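Local coordinates for probable secreted solute-binding lipoprotein (Streptomyces coelicolor, PDB 3I3V), which probably binds a solute outside the cell and delivers it to a membrane transporter, as other extracellular solute-binding lipoproteins do, at residues 64-70 / 289-295; 99-105 / 327-331; 222-226 / 374-379. One frame throughout, in Å; residues are numbered along the deposited sequence.

Contact 1: 64-70 / 289-295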
loop_
_atom_site.group_PDB
_atom_site.type_symbol
_atom_site.label_atom_id
_atom_site.label_comp_id
_atom_site.label_asym_id
_atom_site.label_seq_id
_atom_site.Cartn_x
_atom_site.Cartn_y
_atom_site.Cartn_z
ATOM N N GLU C 64 -33.445 15.187 44.018
ATOM C CA GLU C 64 -32.099 15.641 44.353
ATOM C C GLU C 64 -31.292 16.023 43.114
ATOM O O GLU C 64 -31.564 15.550 42.008
ATOM C CB GLU C 64 -31.340 14.560 45.139
ATOM C CG GLU C 64 -30.852 13.369 44.313
ATOM C CD GLU C 64 -31.972 12.409 43.927
ATOM O OE1 GLU C 64 -31.687 11.380 43.280
ATOM O OE2 GLU C 64 -33.135 12.686 44.277
ATOM N N ALA C 65 -30.297 16.882 43.315
ATOM C CA ALA C 65 -29.428 17.329 42.235
ATOM C C ALA C 65 -28.806 16.124 41.530
ATOM O O ALA C 65 -28.767 15.028 42.086
ATOM C CB ALA C 65 -28.334 18.237 42.796
ATOM N N ASP C 66 -28.316 16.332 40.308
ATOM C CA ASP C 66 -27.696 15.270 39.518
ATOM C C ASP C 66 -26.254 14.990 39.941
ATOM O O ASP C 66 -25.764 13.859 39.842
ATOM C CB ASP C 66 -27.716 15.653 38.035
ATOM C CG ASP C 66 -29.099 16.028 37.553
ATOM O OD1 ASP C 66 -30.004 15.170 37.638
ATOM O OD2 ASP C 66 -29.282 17.180 37.094
ATOM N N VAL C 67 -25.574 16.038 40.396
ATOM C CA VAL C 67 -24.182 15.939 40.823
ATOM C C VAL C 67 -24.021 16.716 42.117
ATOM O O VAL C 67 -24.579 17.809 42.280
ATOM C CB VAL C 67 -23.226 16.552 39.771
ATOM C CG1 VAL C 67 -21.806 16.550 40.298
ATOM C CG2 VAL C 67 -23.304 15.778 38.464
ATOM N N VAL C 68 -23.253 16.152 43.038
ATOM C CA VAL C 68 -23.025 16.798 44.320
ATOM C C VAL C 68 -21.550 17.112 44.505
ATOM O O VAL C 68 -20.689 16.351 44.088
ATOM C CB VAL C 68 -23.494 15.899 45.488
ATOM C CG1 VAL C 68 -23.433 16.678 46.793
ATOM C CG2 VAL C 68 -24.904 15.386 45.222
HETATM N N MSE C 69 -21.251 18.246 45.119
HETATM C CA MSE C 69 -19.864 18.602 45.358
HETATM C C MSE C 69 -19.655 18.839 46.837
HETATM O O MSE C 69 -19.895 19.934 47.335
HETATM C CB MSE C 69 -19.483 19.844 44.557
HETATM C CG MSE C 69 -19.576 19.652 43.043
HETATM SE SE MSE C 69 -19.049 21.236 42.034
HETATM C CE MSE C 69 -17.174 21.243 42.530
ATOM N N VAL C 70 -19.205 17.797 47.530
ATOM C CA VAL C 70 -18.955 17.854 48.972
ATOM C C VAL C 70 -17.697 17.081 49.335
ATOM O O VAL C 70 -17.189 16.281 48.546
ATOM C CB VAL C 70 -20.104 17.216 49.807
ATOM C CG1 VAL C 70 -20.995 18.276 50.360
ATOM C CG2 VAL C 70 -20.888 16.211 48.955
ATOM N N GLY C 289 -15.387 16.639 46.497
ATOM C CA GLY C 289 -15.301 15.688 45.404
ATOM C C GLY C 289 -16.626 15.687 44.658
ATOM O O GLY C 289 -17.600 16.266 45.153
ATOM N N PHE C 290 -16.666 15.051 43.482
ATOM C CA PHE C 290 -17.881 14.980 42.661
ATOM C C PHE C 290 -18.671 13.686 42.911
ATOM O O PHE C 290 -18.159 12.588 42.686
ATOM C CB PHE C 290 -17.520 15.048 41.161
ATOM C CG PHE C 290 -16.971 16.387 40.713
ATOM C CD1 PHE C 290 -17.819 17.464 40.473
ATOM C CD2 PHE C 290 -15.598 16.561 40.512
ATOM C CE1 PHE C 290 -17.313 18.701 40.033
ATOM C CE2 PHE C 290 -15.092 17.789 40.076
ATOM C CZ PHE C 290 -15.954 18.859 39.835
ATOM N N TRP C 291 -19.920 13.811 43.357
ATOM C CA TRP C 291 -20.746 12.635 43.608
ATOM C C TRP C 291 -21.870 12.585 42.578
ATOM O O TRP C 291 -22.348 13.630 42.128
ATOM C CB TRP C 291 -21.359 12.679 45.014
ATOM C CG TRP C 291 -20.370 12.833 46.129
ATOM C CD1 TRP C 291 -19.520 13.883 46.334
ATOM C CD2 TRP C 291 -20.174 11.937 47.233
ATOM N NE1 TRP C 291 -18.812 13.700 47.498
ATOM C CE2 TRP C 291 -19.194 12.517 48.072
ATOM C CE3 TRP C 291 -20.733 10.703 47.597
ATOM C CZ2 TRP C 291 -18.762 11.905 49.253
ATOM C CZ3 TRP C 291 -20.305 10.097 48.769
ATOM C CH2 TRP C 291 -19.330 10.699 49.585
ATOM N N ILE C 292 -22.292 11.380 42.200
ATOM C CA ILE C 292 -23.380 11.259 41.235
ATOM C C ILE C 292 -24.605 10.630 41.888
ATOM O O ILE C 292 -24.518 9.574 42.501
ATOM C CB ILE C 292 -22.974 10.412 40.014
ATOM C CG1 ILE C 292 -21.790 11.071 39.302
ATOM C CG2 ILE C 292 -24.165 10.278 39.055
ATOM C CD1 ILE C 292 -21.428 10.416 37.987
ATOM N N SER C 293 -25.751 11.285 41.751
ATOM C CA SER C 293 -26.978 10.779 42.347
ATOM C C SER C 293 -27.728 9.878 41.383
ATOM O O SER C 293 -27.398 9.813 40.198
ATOM C CB SER C 293 -27.890 11.932 42.723
ATOM O OG SER C 293 -28.355 12.566 41.545
ATOM N N PRO C 294 -28.733 9.143 41.884
ATOM C CA PRO C 294 -29.483 8.278 40.966
ATOM C C PRO C 294 -30.134 9.128 39.874
ATOM O O PRO C 294 -30.233 8.703 38.729
ATOM C CB PRO C 294 -30.491 7.599 41.887
ATOM C CG PRO C 294 -29.659 7.388 43.142
ATOM C CD PRO C 294 -28.958 8.745 43.286
ATOM N N ASN C 295 -30.567 10.336 40.230
ATOM C CA ASN C 295 -31.168 11.243 39.255
ATOM C C ASN C 295 -30.111 11.586 38.208
ATOM O O ASN C 295 -30.403 11.675 37.014
ATOM C CB ASN C 295 -31.621 12.537 39.929
ATOM C CG ASN C 295 -33.046 12.480 40.422
ATOM O OD1 ASN C 295 -33.535 13.443 41.008
ATOM N ND2 ASN C 295 -33.723 11.360 40.190
#

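Contact 2: 99-105 / 327-331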
loop_
_atom_site.group_PDB
_atom_site.type_symbol
_atom_site.label_atom_id
_atom_site.label_comp_id
_atom_site.label_asym_id
_atom_site.label_seq_id
_atom_site.Cartn_x
_atom_site.Cartn_y
_atom_site.Cartn_z
ATOM N N GLY C 99 -6.316 7.412 36.736
ATOM C CA GLY C 99 -5.025 7.530 36.084
ATOM C C GLY C 99 -4.783 9.024 36.025
ATOM O O GLY C 99 -3.647 9.490 35.921
ATOM N N ARG C 100 -5.884 9.771 36.074
ATOM C CA ARG C 100 -5.838 11.226 36.108
ATOM C C ARG C 100 -5.843 11.568 37.600
ATOM O O ARG C 100 -5.576 12.703 37.988
ATOM C CB ARG C 100 -7.080 11.831 35.443
ATOM C CG ARG C 100 -7.044 11.871 33.931
ATOM C CD ARG C 100 -6.062 12.922 33.437
ATOM N NE ARG C 100 -6.515 14.275 33.748
ATOM C CZ ARG C 100 -5.800 15.176 34.419
ATOM N NH1 ARG C 100 -4.585 14.878 34.862
ATOM N NH2 ARG C 100 -6.304 16.378 34.653
ATOM N N VAL C 101 -6.139 10.558 38.419
ATOM C CA VAL C 101 -6.220 10.688 39.874
ATOM C C VAL C 101 -4.973 10.187 40.610
ATOM O O VAL C 101 -4.445 9.120 40.300
ATOM C CB VAL C 101 -7.427 9.885 40.420
ATOM C CG1 VAL C 101 -7.607 10.156 41.902
ATOM C CG2 VAL C 101 -8.691 10.223 39.635
ATOM N N LEU C 102 -4.504 10.950 41.590
ATOM C CA LEU C 102 -3.339 10.545 42.367
ATOM C C LEU C 102 -3.671 9.210 43.039
ATOM O O LEU C 102 -4.697 9.093 43.704
ATOM C CB LEU C 102 -3.034 11.611 43.424
ATOM C CG LEU C 102 -1.958 12.673 43.161
ATOM C CD1 LEU C 102 -1.652 12.792 41.690
ATOM C CD2 LEU C 102 -2.430 13.993 43.735
ATOM N N PRO C 103 -2.810 8.187 42.884
ATOM C CA PRO C 103 -3.064 6.875 43.493
ATOM C C PRO C 103 -3.573 6.923 44.931
ATOM O O PRO C 103 -4.554 6.260 45.268
ATOM C CB PRO C 103 -1.715 6.179 43.371
ATOM C CG PRO C 103 -1.207 6.705 42.077
ATOM C CD PRO C 103 -1.501 8.189 42.206
ATOM N N ALA C 104 -2.912 7.705 45.777
ATOM C CA ALA C 104 -3.331 7.829 47.169
ATOM C C ALA C 104 -4.730 8.447 47.265
ATOM O O ALA C 104 -5.538 8.063 48.113
ATOM C CB ALA C 104 -2.327 8.677 47.942
ATOM N N ALA C 105 -5.017 9.409 46.398
ATOM C CA ALA C 105 -6.325 10.046 46.409
ATOM C C ALA C 105 -7.422 9.045 46.069
ATOM O O ALA C 105 -8.455 8.994 46.733
ATOM C CB ALA C 105 -6.357 11.192 45.420
HETATM N N MSE C 327 -4.629 19.903 44.432
HETATM C CA MSE C 327 -5.588 19.003 43.791
HETATM C C MSE C 327 -5.338 17.529 44.051
HETATM O O MSE C 327 -4.226 17.129 44.388
HETATM C CB MSE C 327 -5.580 19.233 42.273
HETATM C CG MSE C 327 -5.834 20.669 41.848
HETATM SE SE MSE C 327 -7.596 21.278 42.317
HETATM C CE MSE C 327 -8.564 20.491 40.846
ATOM N N ALA C 328 -6.387 16.728 43.880
ATOM C CA ALA C 328 -6.298 15.285 44.058
ATOM C C ALA C 328 -5.970 14.611 42.730
ATOM O O ALA C 328 -5.870 13.391 42.671
ATOM C CB ALA C 328 -7.602 14.740 44.601
ATOM N N LEU C 329 -5.811 15.400 41.666
ATOM C CA LEU C 329 -5.490 14.855 40.346
ATOM C C LEU C 329 -4.080 15.255 39.916
ATOM O O LEU C 329 -3.516 16.227 40.424
ATOM C CB LEU C 329 -6.491 15.363 39.303
ATOM C CG LEU C 329 -7.977 15.309 39.669
ATOM C CD1 LEU C 329 -8.806 15.899 38.534
ATOM C CD2 LEU C 329 -8.387 13.876 39.940
ATOM N N ARG C 330 -3.518 14.510 38.967
ATOM C CA ARG C 330 -2.179 14.803 38.455
ATOM C C ARG C 330 -2.198 16.091 37.643
ATOM O O ARG C 330 -3.079 16.281 36.801
ATOM C CB ARG C 330 -1.696 13.686 37.533
ATOM C CG ARG C 330 -2.157 12.302 37.911
ATOM C CD ARG C 330 -1.000 11.419 38.305
ATOM N NE ARG C 330 -1.186 10.077 37.771
ATOM C CZ ARG C 330 -0.489 9.014 38.148
ATOM N NH1 ARG C 330 0.456 9.128 39.074
ATOM N NH2 ARG C 330 -0.742 7.836 37.596
ATOM N N THR C 331 -1.223 16.965 37.905
ATOM C CA THR C 331 -1.066 18.237 37.196
ATOM C C THR C 331 0.426 18.526 37.080
ATOM O O THR C 331 1.252 17.879 37.733
ATOM C CB THR C 331 -1.625 19.458 37.955
ATOM O OG1 THR C 331 -2.602 19.050 38.908
ATOM C CG2 THR C 331 -2.248 20.433 36.984
HETATM O O HOH W 1 -3.710 18.700 34.915
#

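Contact 3: 222-226 / 374-379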
loop_
_atom_site.group_PDB
_atom_site.type_symbol
_atom_site.label_atom_id
_atom_site.label_comp_id
_atom_site.label_asym_id
_atom_site.label_seq_id
_atom_site.Cartn_x
_atom_site.Cartn_y
_atom_site.Cartn_z
ATOM N N ALA C 222 5.613 28.100 71.270
ATOM C CA ALA C 222 5.521 29.423 71.882
ATOM C C ALA C 222 5.027 29.294 73.317
ATOM O O ALA C 222 4.295 28.356 73.647
ATOM C CB ALA C 222 4.558 30.305 71.083
ATOM N N ASP C 223 5.424 30.231 74.172
ATOM C CA ASP C 223 4.980 30.189 75.556
ATOM C C ASP C 223 3.453 30.237 75.555
ATOM O O ASP C 223 2.851 30.945 74.750
ATOM C CB ASP C 223 5.527 31.385 76.351
ATOM C CG ASP C 223 7.042 31.319 76.573
ATOM O OD1 ASP C 223 7.570 30.224 76.858
ATOM O OD2 ASP C 223 7.703 32.377 76.482
ATOM N N LYS C 224 2.829 29.455 76.429
ATOM C CA LYS C 224 1.375 29.443 76.544
ATOM C C LYS C 224 0.610 28.883 75.331
ATOM O O LYS C 224 -0.583 29.125 75.183
ATOM C CB LYS C 224 0.893 30.867 76.864
ATOM C CG LYS C 224 1.616 31.489 78.058
ATOM C CD LYS C 224 0.983 32.793 78.559
ATOM C CE LYS C 224 0.980 33.897 77.504
ATOM N NZ LYS C 224 -0.151 33.763 76.533
ATOM N N ALA C 225 1.295 28.131 74.477
ATOM C CA ALA C 225 0.680 27.551 73.278
ATOM C C ALA C 225 -0.656 26.857 73.550
ATOM O O ALA C 225 -1.517 26.803 72.676
ATOM C CB ALA C 225 1.652 26.565 72.624
ATOM N N GLN C 226 -0.814 26.329 74.758
ATOM C CA GLN C 226 -2.026 25.618 75.160
ATOM C C GLN C 226 -3.296 26.456 75.077
ATOM O O GLN C 226 -4.396 25.915 74.949
ATOM C CB GLN C 226 -1.871 25.091 76.586
ATOM C CG GLN C 226 -0.429 24.904 76.993
ATOM C CD GLN C 226 0.029 25.917 78.025
ATOM O OE1 GLN C 226 1.227 26.080 78.259
ATOM N NE2 GLN C 226 -0.922 26.585 78.663
ATOM N N SER C 374 -5.285 20.581 74.247
ATOM C CA SER C 374 -4.868 21.764 74.988
ATOM C C SER C 374 -4.100 21.312 76.234
ATOM O O SER C 374 -3.010 21.804 76.515
ATOM C CB SER C 374 -6.081 22.591 75.406
ATOM O OG SER C 374 -5.673 23.759 76.097
ATOM N N THR C 375 -4.673 20.362 76.966
ATOM C CA THR C 375 -4.051 19.822 78.171
ATOM C C THR C 375 -2.648 19.305 77.852
ATOM O O THR C 375 -1.692 19.572 78.588
ATOM C CB THR C 375 -4.893 18.654 78.771
ATOM O OG1 THR C 375 -6.179 19.137 79.169
ATOM C CG2 THR C 375 -4.205 18.059 79.992
ATOM N N SER C 376 -2.528 18.576 76.748
ATOM C CA SER C 376 -1.250 18.010 76.330
ATOM C C SER C 376 -0.154 19.022 75.998
ATOM O O SER C 376 1.025 18.728 76.172
ATOM C CB SER C 376 -1.456 17.091 75.126
ATOM O OG SER C 376 -2.379 16.064 75.429
ATOM N N PHE C 377 -0.521 20.196 75.500
ATOM C CA PHE C 377 0.490 21.199 75.163
ATOM C C PHE C 377 1.083 21.914 76.380
ATOM O O PHE C 377 2.045 22.667 76.249
ATOM C CB PHE C 377 -0.079 22.250 74.200
ATOM C CG PHE C 377 0.207 21.968 72.755
ATOM C CD1 PHE C 377 -0.676 21.216 71.984
ATOM C CD2 PHE C 377 1.366 22.455 72.160
ATOM C CE1 PHE C 377 -0.409 20.959 70.639
ATOM C CE2 PHE C 377 1.640 22.200 70.818
ATOM C CZ PHE C 377 0.751 21.453 70.055
ATOM N N THR C 378 0.503 21.690 77.554
ATOM C CA THR C 378 0.977 22.326 78.785
ATOM C C THR C 378 2.266 21.652 79.247
ATOM O O THR C 378 2.269 20.465 79.568
ATOM C CB THR C 378 -0.075 22.209 79.898
ATOM O OG1 THR C 378 -1.341 22.661 79.403
ATOM C CG2 THR C 378 0.317 23.057 81.095
ATOM N N ARG C 379 3.359 22.410 79.277
ATOM C CA ARG C 379 4.657 21.872 79.670
ATOM C C ARG C 379 4.651 21.144 81.002
ATOM O O ARG C 379 4.000 21.560 81.958
ATOM C CB ARG C 379 5.694 22.989 79.710
ATOM C CG ARG C 379 5.735 23.791 78.440
ATOM C CD ARG C 379 6.777 24.875 78.503
ATOM N NE ARG C 379 8.134 24.356 78.416
ATOM C CZ ARG C 379 9.177 25.103 78.077
ATOM N NH1 ARG C 379 8.998 26.387 77.795
ATOM N NH2 ARG C 379 10.393 24.577 78.018
#

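Contact 1: 64-70 / 289-295
Strands 67-70 and 289-292 run antiparallel, their axes approaching to 4.5 Å and their directions 148° apart, with Val68 and Trp291 facing each other as a hydrogen-bonded pair (Val68 N to Trp291 O and Trp291 N to Val68 O, each 2.8 Å). Val67 and Met69 share one face with Phe290 and Ile292. There Met69 runs alongside Phe290; its chain turns at the selenium (chi3 66°), which brings the terminal CE to 3.6 Å from Phe290 CE1, while SE stands obliquely to the ring, 4.8 Å from its centroid, a Met-aromatic contact, and Val67 CG1 approaches the ring edge. On the other face the indole of Trp291 lies across Val70, whose CG2 sits over the ring. Val70 O is gripped twice, by Gly289 N and by Trp291 NE1 (3.2 Å), which come from opposite faces of its carbonyl plane; the second bond should fix the rotation of the indole. This pairing belongs to the mixed sheet of order 41-46, 9-14, 67-70, 289-292, whose last strand returns late in the chain to pair antiparallel at the edge, as in periplasmic binding proteins. Ser293 is the N-cap of helix 294-298: its OG caps the backbone N of Gly296 and donates a 2.6 Å bond to Ala65 O, on a lone pair. The carboxylate of Glu64 stacks on the amide of Asn295, their planes 13° apart.

Contact 2: 99-105 / 327-331
Arg330 lies across segment 99-105, where a loop leads into helix 103-108, and each part of its side chain meets something different. CB passes near Arg100 NH1, and CG comes to 3.4 Å from Arg100 O. CD then packs against Leu102 CD1, crossing that side chain obliquely. NE donates a nearly straight bond of 3.1 Å to Gly99 O, which lies in the guanidinium plane although the donor stands 41° out of the carbonyl plane. At the tip, Pro103 CD and, more distantly, Val101 O lie over the guanidinium face. The bends at chi2 (-115°) and chi3 (-140°) turn NE back onto Gly99.

Arg100 returns the grip: its chain, folded at chi2 and chi3, brings NH1 to 2.8 Å from Arg330 O, edge-on and in the guanidinium plane, while a water donates to the same oxygen and Tyr311 O takes a bond from NH2. With an alanine in place of Arg100 the NH1 and NH2 donors go, and Arg330 O would probably lose its direct bond and Tyr311 O its NH2 partner, with the shared water held less firmly.

The backbones are joined by Arg330 N to Arg100 O and, beyond Val101, by Leu102 N to Ala328 O (3.0 Å), a single bridge centred on Val101 and Leu329, whose CG2 and CD2 touch; this ties the loop to the chain leaving strand 326-327. Each arginine gives a donor to a main-chain carbonyl here, so within the two segments the charges meet neutral dipoles, which probably makes the grip directional, resting less on ion pairing.

Contact 3: 222-226 / 374-379
Gln226 carries this contact by laying the aliphatic part of its side chain over the backbone of Phe377 and Thr378, in the C-terminal part of segment 374-379. Its first two torsions (chi1 -24°, chi2 110°) lie away from the staggered values, and this bent course puts CG 3.4 Å from both Phe377 C and Thr378 N. Thr378 OG1 comes equally near the same CG, the two side chains crossing at about a right angle, while the amide carbon stands by Thr378 CA. Here it is the methylenes of the glutamine, more than its amide, that do the touching. Ser374 supplies the hydrogen bond: with OG swung anti to the backbone N, the hydroxyl reaches across and donates to Gln226 O at 2.8 Å. One residue back, Ala225 closes a type II turn begun at Ala222, and its CB meets Phe377 CD2 obliquely at 4.1 Å. At the outer end, Asp223 and Arg379 bring their flat groups nearly into one plane, 17° apart, but OD1 of Asp223 and NH1 of Arg379 remain 4.2 Å from each other, too far for a salt bridge. Each has a firmer partner: Asp223 pairs with Arg158, and Arg379 NH2 bonds Asp217 O. The turn lies in the loop between helices 203-217 and 230-238, where Ala222 joins the backbone of Val165 in strand 163-166, and Phe377 stands edge-to-face with Phe212 of helix 203-217 and with Phe221.

Overall arrangement
The three contacts alternate along the chain: the first segments come in the order 64-70, 99-105, 222-226, and their partners follow as 289-295, 327-331, 374-379, so every pair crosses in sequence. Contacts 1 and 2 are neighbours, with centres 20 Å apart; Tyr121 links them, stacking edge-to-face with Phe290 and bonding the backbone of Ala328. Contact 1 belongs to the four-stranded sheet, whereas contact 2 adjoins strand 326-327 of the seven-stranded one. Contact 3 is centred 43 Å from contact 1 and 37 Å from contact 2, across the chain's centre, among helices but tied through Ala222 to strand 163-166 of the seven-stranded sheet. Such interleaving is consistent with the two-lobed binding-protein fold, whose chain passes repeatedly between lobes.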